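Local coordinates for transcription termination factor FttA (Pyrococcus horikoshii, PDB 3AF6), which probably terminates transcription by cutting the nascent RNA as it leaves RNA polymerase, using a two-zinc nuclease centre of the metallo-beta-lactamase superfamily, at residues A20-M25 and T33-E38; A237-Y242 and L645-L650; K410-V415 and S544-S549. All coordinates share one frame; numbering follows the deposited sequence.

Contact 1: A20-M25 and T33-E38; sequences AVVNQM and TEIEFE
Val22, in the last turn of helix 11-22, and Ile35, on strand 32-38, carry the apolar part of this contact. Their side chains reach toward each other and meet tip to tip: CD1 of Ile35 comes to 3.2 Å from CG1 of Val22 and 3.9 Å from CG2, so one methyl faces both branches of the valine. Ile35 gets there by an extended chain, with CG1 anti to its carbonyl carbon (chi1 -58°) and chi2 at 179°, which spans much of the distance between backbones whose CA atoms, of Val22 and Ile35, are 9.1 Å apart. Around them Leu62 of helix 59-66 and Ile44 of strand 41-46 touch Val22, and Leu42 touches Ile35.

The polar share is slight. ND2 of Asn23, just past the helix, lies 4.3 Å from CD1 of Ile35, a van der Waals neighbour; its hydrogen bond goes back to the carbonyl oxygen of Arg19.

A helix packed on the three-stranded sheet 32-38, 41-46, 70-74 is consistent with the KH fold assigned to KHa. Segments 20-25 and 33-38 meet without a hydrogen bond, through apolar packing; the polar tie between helix and strand comes from Arg19, about one turn earlier, whose NH2 bonds to the carbonyl oxygen of Ile35.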
loop_
_atom_site.group_PDB
_atom_site.type_symbol
_atom_site.label_atom_id
_atom_site.label_comp_id
_atom_site.label_asym_id
_atom_site.label_seq_id
_atom_site.Cartn_x
_atom_site.Cartn_y
_atom_site.Cartn_z
ATOM N N ALA A 20 28.832 -6.669 -23.866
ATOM C CA ALA A 20 29.344 -6.723 -25.228
ATOM C C ALA A 20 28.552 -5.812 -26.161
ATOM O O ALA A 20 29.028 -5.450 -27.236
ATOM C CB ALA A 20 29.301 -8.151 -25.738
ATOM N N VAL A 21 27.345 -5.441 -25.748
ATOM C CA VAL A 21 26.499 -4.578 -26.562
ATOM C C VAL A 21 26.453 -3.164 -26.000
ATOM O O VAL A 21 26.176 -2.210 -26.726
ATOM C CB VAL A 21 25.058 -5.132 -26.657
ATOM C CG1 VAL A 21 24.417 -5.142 -25.286
ATOM C CG2 VAL A 21 24.238 -4.299 -27.626
ATOM N N VAL A 22 26.721 -3.031 -24.704
ATOM C CA VAL A 22 26.720 -1.721 -24.062
ATOM C C VAL A 22 28.004 -0.988 -24.442
ATOM O O VAL A 22 27.964 0.151 -24.910
ATOM C CB VAL A 22 26.631 -1.848 -22.524
ATOM C CG1 VAL A 22 27.773 -2.692 -22.005
ATOM C CG2 VAL A 22 26.656 -0.472 -21.885
ATOM N N ASN A 23 29.141 -1.652 -24.243
ATOM C CA ASN A 23 30.440 -1.083 -24.588
ATOM C C ASN A 23 30.555 -1.080 -26.111
ATOM O O ASN A 23 31.652 -1.061 -26.664
ATOM C CB ASN A 23 31.578 -1.927 -23.992
ATOM C CG ASN A 23 31.753 -1.715 -22.494
ATOM O OD1 ASN A 23 32.047 -0.608 -22.042
ATOM N ND2 ASN A 23 31.582 -2.780 -21.721
ATOM N N GLN A 24 29.406 -1.105 -26.779
ATOM C CA GLN A 24 29.356 -1.118 -28.233
ATOM C C GLN A 24 28.396 -0.038 -28.723
ATOM O O GLN A 24 28.176 0.109 -29.924
ATOM C CB GLN A 24 28.876 -2.486 -28.724
ATOM C CG GLN A 24 29.503 -2.952 -30.029
ATOM C CD GLN A 24 30.951 -3.388 -29.856
ATOM O OE1 GLN A 24 31.249 -4.289 -29.070
ATOM N NE2 GLN A 24 31.856 -2.753 -30.594
ATOM N N MET A 25 27.822 0.710 -27.785
ATOM C CA MET A 25 26.880 1.772 -28.124
ATOM C C MET A 25 27.151 3.031 -27.312
ATOM O O MET A 25 26.300 3.914 -27.224
ATOM C CB MET A 25 25.443 1.312 -27.874
ATOM C CG MET A 25 25.050 0.047 -28.619
ATOM S SD MET A 25 23.304 -0.368 -28.414
ATOM C CE MET A 25 23.323 -1.167 -26.806
ATOM N N THR A 33 33.244 1.680 -15.696
ATOM C CA THR A 33 33.928 0.961 -14.629
ATOM C C THR A 33 33.274 -0.376 -14.286
ATOM O O THR A 33 33.964 -1.360 -14.020
ATOM C CB THR A 33 34.009 1.823 -13.351
ATOM O OG1 THR A 33 32.695 2.244 -12.965
ATOM C CG2 THR A 33 34.871 3.051 -13.598
ATOM N N GLU A 34 31.945 -0.412 -14.291
ATOM C CA GLU A 34 31.227 -1.642 -13.979
ATOM C C GLU A 34 29.792 -1.616 -14.467
ATOM O O GLU A 34 29.199 -0.553 -14.647
ATOM C CB GLU A 34 31.222 -1.899 -12.469
ATOM C CG GLU A 34 30.501 -3.185 -12.075
ATOM C CD GLU A 34 30.316 -3.331 -10.577
ATOM O OE1 GLU A 34 29.784 -4.374 -10.144
ATOM O OE2 GLU A 34 30.698 -2.404 -9.833
ATOM N N ILE A 35 29.244 -2.808 -14.677
ATOM C CA ILE A 35 27.868 -2.975 -15.117
ATOM C C ILE A 35 27.318 -4.187 -14.380
ATOM O O ILE A 35 27.675 -5.322 -14.683
ATOM C CB ILE A 35 27.781 -3.219 -16.636
ATOM C CG1 ILE A 35 28.424 -2.050 -17.380
ATOM C CG2 ILE A 35 26.329 -3.348 -17.063
ATOM C CD1 ILE A 35 28.408 -2.198 -18.883
ATOM N N GLU A 36 26.464 -3.932 -13.398
ATOM C CA GLU A 36 25.866 -4.997 -12.603
ATOM C C GLU A 36 24.347 -4.880 -12.586
ATOM O O GLU A 36 23.783 -3.905 -13.085
ATOM C CB GLU A 36 26.392 -4.930 -11.168
ATOM C CG GLU A 36 26.298 -3.542 -10.548
ATOM C CD GLU A 36 26.560 -3.542 -9.051
ATOM O OE1 GLU A 36 27.532 -4.203 -8.619
ATOM O OE2 GLU A 36 25.798 -2.873 -8.311
ATOM N N PHE A 37 23.688 -5.884 -12.016
ATOM C CA PHE A 37 22.234 -5.881 -11.912
ATOM C C PHE A 37 21.829 -5.463 -10.505
ATOM O O PHE A 37 22.352 -5.988 -9.523
ATOM C CB PHE A 37 21.664 -7.273 -12.202
ATOM C CG PHE A 37 21.402 -7.539 -13.658
ATOM C CD1 PHE A 37 20.526 -6.736 -14.378
ATOM C CD2 PHE A 37 22.003 -8.611 -14.303
ATOM C CE1 PHE A 37 20.252 -7.000 -15.722
ATOM C CE2 PHE A 37 21.735 -8.881 -15.643
ATOM C CZ PHE A 37 20.859 -8.075 -16.353
ATOM N N GLU A 38 20.921 -4.502 -10.410
ATOM C CA GLU A 38 20.420 -4.039 -9.118
ATOM C C GLU A 38 18.919 -4.232 -9.156
ATOM O O GLU A 38 18.208 -3.455 -9.794
ATOM C CB GLU A 38 20.742 -2.562 -8.891
ATOM C CG GLU A 38 21.997 -2.323 -8.072
ATOM C CD GLU A 38 22.259 -0.852 -7.832
ATOM O OE1 GLU A 38 21.366 -0.162 -7.282
ATOM O OE2 GLU A 38 23.363 -0.391 -8.193
#

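Contact 2: A237-Y242 and L645-L650; sequences APEFQY and LDTIRL
Ala237 and Leu645 make the apolar half of this contact, Glu239 and Thr647 the polar half. The methyl CB of Ala237, at the N-cap position of helix 238-245, points at the 645-650 segment and meets one branch of the leucine, CD2, at 4.0 Å. The first side-chain bond of Leu645 runs across the contact and not into it; an extended chain, chi2 178°, then brings CD2 up to the alanine.

Glu239 and Thr647 both point across, yet their side chains slide past each other in opposite directions instead of meeting end on. The glutamate chain is bent at chi2 (-93°), which leaves OE1 3.9 Å from OG1 of Thr647. At that separation the two are neighbours without a hydrogen bond. The threonine hydroxyl is instead hydrogen-bonded to OG1 of Thr192.

Thr192 belongs to strand 189-193, which Glu239 also touches and to which strand 647-649 is paired antiparallel at the edge of a seven-stranded sheet. Ala237 and Phe240 both rest on Leu194, just beyond that strand. The start of helix 238-245 thus packs over one face of the sheet at its edge strand, while Ile648 faces strand 613-617 of the second sheet, in keeping with the layered metallo-beta-lactamase fold.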
loop_
_atom_site.group_PDB
_atom_site.type_symbol
_atom_site.label_atom_id
_atom_site.label_comp_id
_atom_site.label_asym_id
_atom_site.label_seq_id
_atom_site.Cartn_x
_atom_site.Cartn_y
_atom_site.Cartn_z
ATOM N N ALA A 237 0.375 -25.797 3.325
ATOM C CA ALA A 237 0.188 -26.259 1.948
ATOM C C ALA A 237 1.529 -26.857 1.503
ATOM O O ALA A 237 2.558 -26.192 1.553
ATOM C CB ALA A 237 -0.210 -25.103 1.041
ATOM N N PRO A 238 1.537 -28.128 1.080
ATOM C CA PRO A 238 2.777 -28.783 0.642
ATOM C C PRO A 238 3.614 -27.940 -0.313
ATOM O O PRO A 238 4.820 -27.786 -0.131
ATOM C CB PRO A 238 2.277 -30.057 -0.033
ATOM C CG PRO A 238 0.995 -30.342 0.666
ATOM C CD PRO A 238 0.368 -28.987 0.820
ATOM N N GLU A 239 2.959 -27.402 -1.338
ATOM C CA GLU A 239 3.628 -26.590 -2.344
ATOM C C GLU A 239 4.264 -25.337 -1.763
ATOM O O GLU A 239 5.366 -24.964 -2.162
ATOM C CB GLU A 239 2.642 -26.195 -3.433
ATOM C CG GLU A 239 1.405 -25.526 -2.894
ATOM C CD GLU A 239 0.297 -26.503 -2.635
ATOM O OE1 GLU A 239 -0.723 -26.416 -3.340
ATOM O OE2 GLU A 239 0.439 -27.359 -1.743
ATOM N N PHE A 240 3.570 -24.690 -0.827
ATOM C CA PHE A 240 4.088 -23.481 -0.197
ATOM C C PHE A 240 5.254 -23.824 0.735
ATOM O O PHE A 240 6.277 -23.130 0.720
ATOM C CB PHE A 240 2.970 -22.745 0.554
ATOM C CG PHE A 240 3.379 -21.398 1.096
ATOM C CD1 PHE A 240 4.227 -20.562 0.373
ATOM C CD2 PHE A 240 2.901 -20.953 2.326
ATOM C CE1 PHE A 240 4.595 -19.302 0.873
ATOM C CE2 PHE A 240 3.261 -19.698 2.834
ATOM C CZ PHE A 240 4.108 -18.873 2.108
ATOM N N GLN A 241 5.122 -24.885 1.535
ATOM C CA GLN A 241 6.228 -25.296 2.411
ATOM C C GLN A 241 7.427 -25.616 1.514
ATOM O O GLN A 241 8.572 -25.277 1.828
ATOM C CB GLN A 241 5.882 -26.553 3.227
ATOM C CG GLN A 241 5.139 -26.329 4.552
ATOM C CD GLN A 241 5.987 -25.605 5.610
ATOM O OE1 GLN A 241 7.105 -26.029 5.940
ATOM N NE2 GLN A 241 5.445 -24.518 6.154
ATOM N N TYR A 242 7.163 -26.261 0.386
ATOM C CA TYR A 242 8.254 -26.606 -0.515
ATOM C C TYR A 242 8.922 -25.374 -1.116
ATOM O O TYR A 242 10.122 -25.385 -1.355
ATOM C CB TYR A 242 7.769 -27.549 -1.624
ATOM C CG TYR A 242 8.817 -27.832 -2.679
ATOM C CD1 TYR A 242 8.935 -27.018 -3.816
ATOM C CD2 TYR A 242 9.723 -28.885 -2.526
ATOM C CE1 TYR A 242 9.926 -27.249 -4.764
ATOM C CE2 TYR A 242 10.722 -29.115 -3.473
ATOM C CZ TYR A 242 10.817 -28.298 -4.585
ATOM O OH TYR A 242 11.801 -28.540 -5.522
ATOM N N LEU A 645 -6.579 -23.487 -1.140
ATOM C CA LEU A 645 -5.983 -24.801 -1.375
ATOM C C LEU A 645 -6.444 -25.429 -2.677
ATOM O O LEU A 645 -6.086 -26.574 -2.990
ATOM C CB LEU A 645 -6.230 -25.755 -0.193
ATOM C CG LEU A 645 -5.720 -25.166 1.131
ATOM C CD1 LEU A 645 -6.021 -26.098 2.286
ATOM C CD2 LEU A 645 -4.230 -24.894 1.023
ATOM N N ASP A 646 -7.255 -24.687 -3.428
ATOM C CA ASP A 646 -7.670 -25.129 -4.757
ATOM C C ASP A 646 -6.508 -24.604 -5.604
ATOM O O ASP A 646 -5.925 -23.561 -5.275
ATOM C CB ASP A 646 -8.930 -24.401 -5.215
ATOM C CG ASP A 646 -10.189 -25.229 -5.087
ATOM O OD1 ASP A 646 -11.272 -24.614 -5.086
ATOM O OD2 ASP A 646 -10.120 -26.472 -5.006
ATOM N N THR A 647 -6.134 -25.320 -6.657
ATOM C CA THR A 647 -5.081 -24.830 -7.543
ATOM C C THR A 647 -5.638 -24.879 -8.957
ATOM O O THR A 647 -6.116 -25.918 -9.403
ATOM C CB THR A 647 -3.793 -25.680 -7.500
ATOM O OG1 THR A 647 -3.225 -25.629 -6.189
ATOM C CG2 THR A 647 -2.766 -25.137 -8.503
ATOM N N ILE A 648 -5.594 -23.748 -9.649
ATOM C CA ILE A 648 -6.097 -23.675 -11.010
ATOM C C ILE A 648 -4.976 -23.545 -12.019
ATOM O O ILE A 648 -4.261 -22.554 -12.042
ATOM C CB ILE A 648 -7.057 -22.485 -11.194
ATOM C CG1 ILE A 648 -8.249 -22.633 -10.242
ATOM C CG2 ILE A 648 -7.537 -22.429 -12.643
ATOM C CD1 ILE A 648 -9.210 -21.500 -10.300
ATOM N N ARG A 649 -4.827 -24.570 -12.846
ATOM C CA ARG A 649 -3.812 -24.603 -13.883
ATOM C C ARG A 649 -4.322 -23.662 -14.973
ATOM O O ARG A 649 -5.344 -23.929 -15.600
ATOM C CB ARG A 649 -3.687 -26.044 -14.389
ATOM C CG ARG A 649 -2.386 -26.407 -15.100
ATOM C CD ARG A 649 -2.516 -26.188 -16.564
ATOM N NE ARG A 649 -1.346 -26.598 -17.338
ATOM C CZ ARG A 649 -0.931 -27.853 -17.499
ATOM N NH1 ARG A 649 0.135 -28.104 -18.244
ATOM N NH2 ARG A 649 -1.563 -28.852 -16.904
ATOM N N LEU A 650 -3.630 -22.545 -15.175
ATOM C CA LEU A 650 -4.030 -21.564 -16.180
ATOM C C LEU A 650 -3.604 -21.939 -17.591
ATOM O O LEU A 650 -4.135 -21.410 -18.569
ATOM C CB LEU A 650 -3.464 -20.193 -15.830
ATOM C CG LEU A 650 -3.973 -19.585 -14.527
ATOM C CD1 LEU A 650 -3.477 -18.148 -14.442
ATOM C CD2 LEU A 650 -5.494 -19.634 -14.484
#

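Contact 3: K410-V415 and S544-S549; sequences KRLIEV and SIIFVS
CD1 of Ile546 touches two residues of helix 405-420 one turn apart: CG1 of Val415 at 3.7 Å and CD1 of Leu412, also at 3.7 Å. These apolar approaches differ. Val415 and Ile546 reach toward each other tip to tip, whereas the Leu412 side chain crosses that of Ile546 at about a right angle. Leu412 leaves the helix obliquely to the strand, and with CG anti to its backbone N (chi1 174°) it extends far enough to bring CD1 to the isoleucine methyl. Val426 and Ile588 also touch Ile546, while Val439 of helix 435-447 and Phe591 touch Leu412.

The polar side is confined to Ser544, two residues back on the same face of the strand. OG of Ser544 is 4.2 Å from CG1 of Val415, a van der Waals approach, and the hydroxyl is hydrogen-bonded to OG1 of Thr419, one turn further along the same helix.

Helix 405-420 runs nearly antiparallel to strand 544-547, at 167°, with the short axes 10.6 Å apart, as expected for a helix covering a parallel sheet, here that of the beta-CASP region. All four touching residues are buried and no hydrogen bond joins 410-415 to 544-549, so the two segments meet by hydrophobic contact, and the bond from Ser544 to Thr419 ties the strand to the helix a turn further on.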
loop_
_atom_site.group_PDB
_atom_site.type_symbol
_atom_site.label_atom_id
_atom_site.label_comp_id
_atom_site.label_asym_id
_atom_site.label_seq_id
_atom_site.Cartn_x
_atom_site.Cartn_y
_atom_site.Cartn_z
ATOM N N LYS A 410 -24.839 13.177 2.877
ATOM C CA LYS A 410 -25.923 13.900 3.508
ATOM C C LYS A 410 -26.404 13.237 4.787
ATOM O O LYS A 410 -26.811 13.917 5.729
ATOM C CB LYS A 410 -27.088 14.070 2.531
ATOM C CG LYS A 410 -26.750 14.943 1.321
ATOM C CD LYS A 410 -28.004 15.366 0.586
ATOM C CE LYS A 410 -27.687 16.158 -0.674
ATOM N NZ LYS A 410 -28.941 16.667 -1.300
ATOM N N ARG A 411 -26.351 11.910 4.826
ATOM C CA ARG A 411 -26.791 11.167 6.002
ATOM C C ARG A 411 -25.774 11.356 7.132
ATOM O O ARG A 411 -26.136 11.450 8.295
ATOM C CB ARG A 411 -26.929 9.683 5.658
ATOM C CG ARG A 411 -27.817 8.903 6.611
ATOM C CD ARG A 411 -29.241 8.750 6.079
ATOM N NE ARG A 411 -29.309 7.809 4.962
ATOM C CZ ARG A 411 -30.437 7.416 4.375
ATOM N NH1 ARG A 411 -31.612 7.878 4.790
ATOM N NH2 ARG A 411 -30.392 6.553 3.367
ATOM N N LEU A 412 -24.500 11.420 6.770
ATOM C CA LEU A 412 -23.439 11.607 7.748
ATOM C C LEU A 412 -23.576 12.952 8.464
ATOM O O LEU A 412 -23.396 13.040 9.678
ATOM C CB LEU A 412 -22.071 11.525 7.065
ATOM C CG LEU A 412 -20.872 11.855 7.958
ATOM C CD1 LEU A 412 -20.759 10.810 9.051
ATOM C CD2 LEU A 412 -19.598 11.906 7.142
ATOM N N ILE A 413 -23.876 14.000 7.704
ATOM C CA ILE A 413 -24.044 15.338 8.263
ATOM C C ILE A 413 -25.312 15.379 9.094
ATOM O O ILE A 413 -25.385 16.069 10.111
ATOM C CB ILE A 413 -24.165 16.394 7.157
ATOM C CG1 ILE A 413 -22.831 16.537 6.435
ATOM C CG2 ILE A 413 -24.594 17.710 7.743
ATOM C CD1 ILE A 413 -21.673 16.836 7.370
ATOM N N GLU A 414 -26.304 14.626 8.639
ATOM C CA GLU A 414 -27.592 14.543 9.297
ATOM C C GLU A 414 -27.427 13.966 10.695
ATOM O O GLU A 414 -27.729 14.634 11.685
ATOM C CB GLU A 414 -28.519 13.671 8.457
ATOM C CG GLU A 414 -29.894 13.442 9.026
ATOM C CD GLU A 414 -30.784 12.689 8.048
ATOM O OE1 GLU A 414 -31.924 12.335 8.424
ATOM O OE2 GLU A 414 -30.343 12.457 6.898
ATOM N N VAL A 415 -26.929 12.733 10.772
ATOM C CA VAL A 415 -26.718 12.053 12.049
ATOM C C VAL A 415 -25.901 12.885 13.039
ATOM O O VAL A 415 -26.197 12.903 14.234
ATOM C CB VAL A 415 -26.025 10.680 11.838
ATOM C CG1 VAL A 415 -25.565 10.102 13.176
ATOM C CG2 VAL A 415 -26.993 9.722 11.164
ATOM N N SER A 544 -23.381 8.680 19.348
ATOM C CA SER A 544 -23.673 7.898 18.158
ATOM C C SER A 544 -22.433 7.222 17.598
ATOM O O SER A 544 -21.314 7.734 17.719
ATOM C CB SER A 544 -24.295 8.787 17.073
ATOM O OG SER A 544 -25.699 8.886 17.239
ATOM N N ILE A 545 -22.638 6.058 16.994
ATOM C CA ILE A 545 -21.541 5.341 16.366
ATOM C C ILE A 545 -21.938 5.121 14.903
ATOM O O ILE A 545 -23.060 4.710 14.609
ATOM C CB ILE A 545 -21.248 3.994 17.083
ATOM C CG1 ILE A 545 -19.920 3.432 16.577
ATOM C CG2 ILE A 545 -22.390 3.008 16.868
ATOM C CD1 ILE A 545 -19.455 2.194 17.311
ATOM N N ILE A 546 -21.023 5.427 13.991
ATOM C CA ILE A 546 -21.287 5.283 12.564
ATOM C C ILE A 546 -20.254 4.390 11.878
ATOM O O ILE A 546 -19.065 4.704 11.852
ATOM C CB ILE A 546 -21.265 6.670 11.861
ATOM C CG1 ILE A 546 -22.302 7.603 12.489
ATOM C CG2 ILE A 546 -21.547 6.508 10.379
ATOM C CD1 ILE A 546 -22.218 9.025 11.976
ATOM N N PHE A 547 -20.703 3.275 11.322
ATOM C CA PHE A 547 -19.785 2.387 10.616
ATOM C C PHE A 547 -19.741 2.856 9.170
ATOM O O PHE A 547 -20.784 3.026 8.532
ATOM C CB PHE A 547 -20.260 0.926 10.707
ATOM C CG PHE A 547 -20.175 0.358 12.097
ATOM C CD1 PHE A 547 -18.934 0.107 12.684
ATOM C CD2 PHE A 547 -21.326 0.147 12.851
ATOM C CE1 PHE A 547 -18.840 -0.340 14.004
ATOM C CE2 PHE A 547 -21.241 -0.298 14.167
ATOM C CZ PHE A 547 -19.993 -0.540 14.744
ATOM N N VAL A 548 -18.531 3.091 8.671
ATOM C CA VAL A 548 -18.336 3.563 7.308
ATOM C C VAL A 548 -17.427 2.613 6.548
ATOM O O VAL A 548 -16.803 2.980 5.552
ATOM C CB VAL A 548 -17.703 4.968 7.294
ATOM C CG1 VAL A 548 -18.603 5.954 8.019
ATOM C CG2 VAL A 548 -16.327 4.916 7.939
ATOM N N SER A 549 -17.343 1.386 7.039
ATOM C CA SER A 549 -16.520 0.380 6.399
ATOM C C SER A 549 -17.101 -1.000 6.636
ATOM O O SER A 549 -17.921 -1.207 7.537
ATOM C CB SER A 549 -15.086 0.437 6.928
ATOM O OG SER A 549 -15.040 0.163 8.314
#

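From the N terminus, contact 1 closes first, a short loop with seven residues between segments 20-25 and 33-38, within the KHa domain. Contact 2 opens only afterwards and spans some 400 residues, bringing the end of the chain back to the N-terminal part of the metallo-beta-lactamase domain. Within that span lies contact 3, whose own loop of 128 residues stays in the beta-CASP region. This order fits the family's architecture, in which the beta-CASP region is inserted between the two parts of the metallo-beta-lactamase domain. No two contacts touch: the centres of contacts 1 and 3 are 60 Å apart, on opposite sides of the chain's centre.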